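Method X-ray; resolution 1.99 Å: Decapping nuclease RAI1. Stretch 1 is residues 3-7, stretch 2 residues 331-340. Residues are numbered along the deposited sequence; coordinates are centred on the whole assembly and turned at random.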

# COMPACT_ATOMS: atom_id res chain seq x y z
N ALA A 3 13.33 26.04 -0.67
CA ALA A 3 12.99 24.67 -0.91
C ALA A 3 13.76 24.27 -2.13
O ALA A 3 13.98 25.08 -3.02
CB ALA A 3 11.49 24.52 -1.14
N LYS A 4 14.20 23.04 -2.16
CA LYS A 4 14.88 22.51 -3.32
C LYS A 4 13.84 21.69 -4.05
O LYS A 4 12.91 21.13 -3.46
CB LYS A 4 16.12 21.74 -2.86
CG LYS A 4 16.76 20.81 -3.88
CD LYS A 4 18.27 20.75 -3.69
CE LYS A 4 18.73 20.73 -2.24
NZ LYS A 4 20.09 21.34 -2.16
N SER A 5 13.92 21.71 -5.37
CA SER A 5 12.90 21.06 -6.13
C SER A 5 13.58 20.12 -7.08
O SER A 5 14.72 20.33 -7.46
CB SER A 5 12.01 22.06 -6.84
OG SER A 5 12.77 22.82 -7.73
N LEU A 6 12.89 19.03 -7.36
CA LEU A 6 13.29 18.08 -8.36
C LEU A 6 12.37 18.34 -9.53
O LEU A 6 11.14 18.34 -9.37
CB LEU A 6 13.09 16.64 -7.85
CG LEU A 6 13.51 15.52 -8.80
CD1 LEU A 6 15.01 15.49 -9.00
CD2 LEU A 6 13.01 14.17 -8.26
N PRO A 7 12.95 18.57 -10.72
CA PRO A 7 12.08 18.76 -11.87
C PRO A 7 11.18 17.53 -12.06
O PRO A 7 11.64 16.40 -11.90
CB PRO A 7 13.07 18.90 -13.04
CG PRO A 7 14.34 19.43 -12.42
CD PRO A 7 14.37 18.84 -11.03
N ALA A 331 14.64 8.32 -9.92
CA ALA A 331 15.17 9.69 -9.82
C ALA A 331 14.81 10.29 -8.46
O ALA A 331 15.65 10.87 -7.78
CB ALA A 331 14.63 10.53 -10.95
N VAL A 332 13.55 10.13 -8.06
CA VAL A 332 13.10 10.65 -6.76
C VAL A 332 13.95 10.08 -5.62
O VAL A 332 14.46 10.83 -4.82
CB VAL A 332 11.61 10.34 -6.48
CG1 VAL A 332 11.24 10.66 -5.03
CG2 VAL A 332 10.72 11.12 -7.42
N VAL A 333 14.06 8.75 -5.52
CA VAL A 333 14.71 8.14 -4.34
C VAL A 333 16.22 8.40 -4.30
O VAL A 333 16.79 8.62 -3.23
CB VAL A 333 14.43 6.63 -4.19
CG1 VAL A 333 12.92 6.41 -4.05
CG2 VAL A 333 15.02 5.85 -5.36
N ASP A 334 16.87 8.41 -5.47
CA ASP A 334 18.24 8.87 -5.54
C ASP A 334 18.39 10.34 -5.07
O ASP A 334 19.34 10.67 -4.38
CB ASP A 334 18.82 8.71 -6.94
CG ASP A 334 20.30 9.02 -6.98
OD1 ASP A 334 21.12 8.18 -6.53
OD2 ASP A 334 20.64 10.14 -7.42
N TRP A 335 17.45 11.20 -5.44
CA TRP A 335 17.47 12.62 -5.03
C TRP A 335 17.34 12.70 -3.50
O TRP A 335 18.19 13.33 -2.83
CB TRP A 335 16.36 13.38 -5.77
CG TRP A 335 16.18 14.83 -5.44
CD1 TRP A 335 17.03 15.87 -5.74
CD2 TRP A 335 15.04 15.41 -4.80
NE1 TRP A 335 16.48 17.05 -5.32
CE2 TRP A 335 15.26 16.80 -4.73
CE3 TRP A 335 13.85 14.89 -4.28
CZ2 TRP A 335 14.34 17.68 -4.16
CZ3 TRP A 335 12.93 15.77 -3.69
CH2 TRP A 335 13.18 17.15 -3.64
N LEU A 336 16.36 12.01 -2.94
CA LEU A 336 16.25 11.97 -1.48
C LEU A 336 17.54 11.44 -0.81
O LEU A 336 17.95 11.96 0.23
CB LEU A 336 15.07 11.11 -1.04
CG LEU A 336 13.68 11.59 -1.41
CD1 LEU A 336 12.66 10.49 -1.12
CD2 LEU A 336 13.35 12.87 -0.65
N ASN A 337 18.15 10.44 -1.42
CA ASN A 337 19.30 9.77 -0.84
C ASN A 337 20.60 10.58 -0.89
O ASN A 337 21.52 10.27 -0.14
CB ASN A 337 19.53 8.41 -1.51
CG ASN A 337 20.46 7.51 -0.72
OD1 ASN A 337 20.27 7.30 0.48
ND2 ASN A 337 21.50 7.01 -1.38
N THR A 338 20.69 11.57 -1.76
CA THR A 338 21.92 12.38 -1.89
C THR A 338 21.74 13.85 -1.46
O THR A 338 22.71 14.59 -1.36
CB THR A 338 22.44 12.33 -3.34
OG1 THR A 338 21.42 12.77 -4.23
CG2 THR A 338 22.81 10.90 -3.73
N THR A 339 20.50 14.25 -1.20
CA THR A 339 20.15 15.62 -0.91
C THR A 339 20.08 15.87 0.58
O THR A 339 20.53 16.90 1.04
CB THR A 339 18.79 16.00 -1.56
OG1 THR A 339 18.98 16.25 -2.96
CG2 THR A 339 18.15 17.23 -0.93
N VAL A 340 19.46 14.95 1.33
CA VAL A 340 19.23 15.16 2.74
C VAL A 340 20.44 14.56 3.47
O VAL A 340 20.85 13.44 3.14
CB VAL A 340 17.93 14.49 3.22
CG1 VAL A 340 17.62 14.89 4.66
CG2 VAL A 340 16.75 14.88 2.34
O HOH W 1 17.84 19.47 -6.45

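The contact is a small, mainly apolar packing of an extended N-terminal segment against one side of a helix, centred on W335 and L6, with no direct hydrogen bond between the stretches and one water linking them. It joins residues at least 325 positions apart in the same chain and buries 303 Å², summed over both sides.

L6 and W335 are the residues most covered by the contact. The CA-to-CB bonds of both point toward the opposing stretch, and with chi1 of W335 at t and chi2 at 70° the indole lies alongside the segment. L6 CB sits over one face of the indole, 3.8 Å from the centroid of the six-membered ring of W335 and 11° off the ring normal, the geometry of a CH-pi contact. The broad, polarisable face of tryptophan suits an aliphatic neighbour of this kind. Beyond CB, the L6 side chain (chi1 t, chi2 p) reaches the preceding turn of the helix, where L6 CD2 packs 3.8 Å from V332 CA and 3.9 Å from V332 CG2. The branched end of leucine can thus meet the helix while its CB remains over the ring. V332 is buried in the structure as a whole, and its CA-to-CB bond points sideways to the segment.

The backbone of the segment also lies close to the indole. K4 O approaches the ring edge, 3.8 Å from W335 CZ2, and L6 N is at the same distance from W335 CZ2. S5, an exposed residue, directs its CA-to-CB bond away from the helix, while its main chain contributes to the contact, with S5 C 3.9 Å from W335 CZ2. A water bridges the two stretches: it accepts a hydrogen bond from W335 NE1 at 3.0 Å and donates a weak one to S5 O at 3.4 Å. The indole nitrogen is thereby satisfied although no protein acceptor from the segment reaches it.

Toward the C-terminal end of the helix, K4 uses the aliphatic part of its side chain. K4 CG lies 4.0 Å from W335 CZ2, and K4 CE lies 3.8 Å from T339 CG2, so the methylenes provide apolar contact on an exposed residue. The T339 methyl serves as the apolar partner, while T339 OG1 donates a weak hydrogen bond to W335 O at 3.0 Å. V332, W335 and T339 meet the segment on successive turns of the helix.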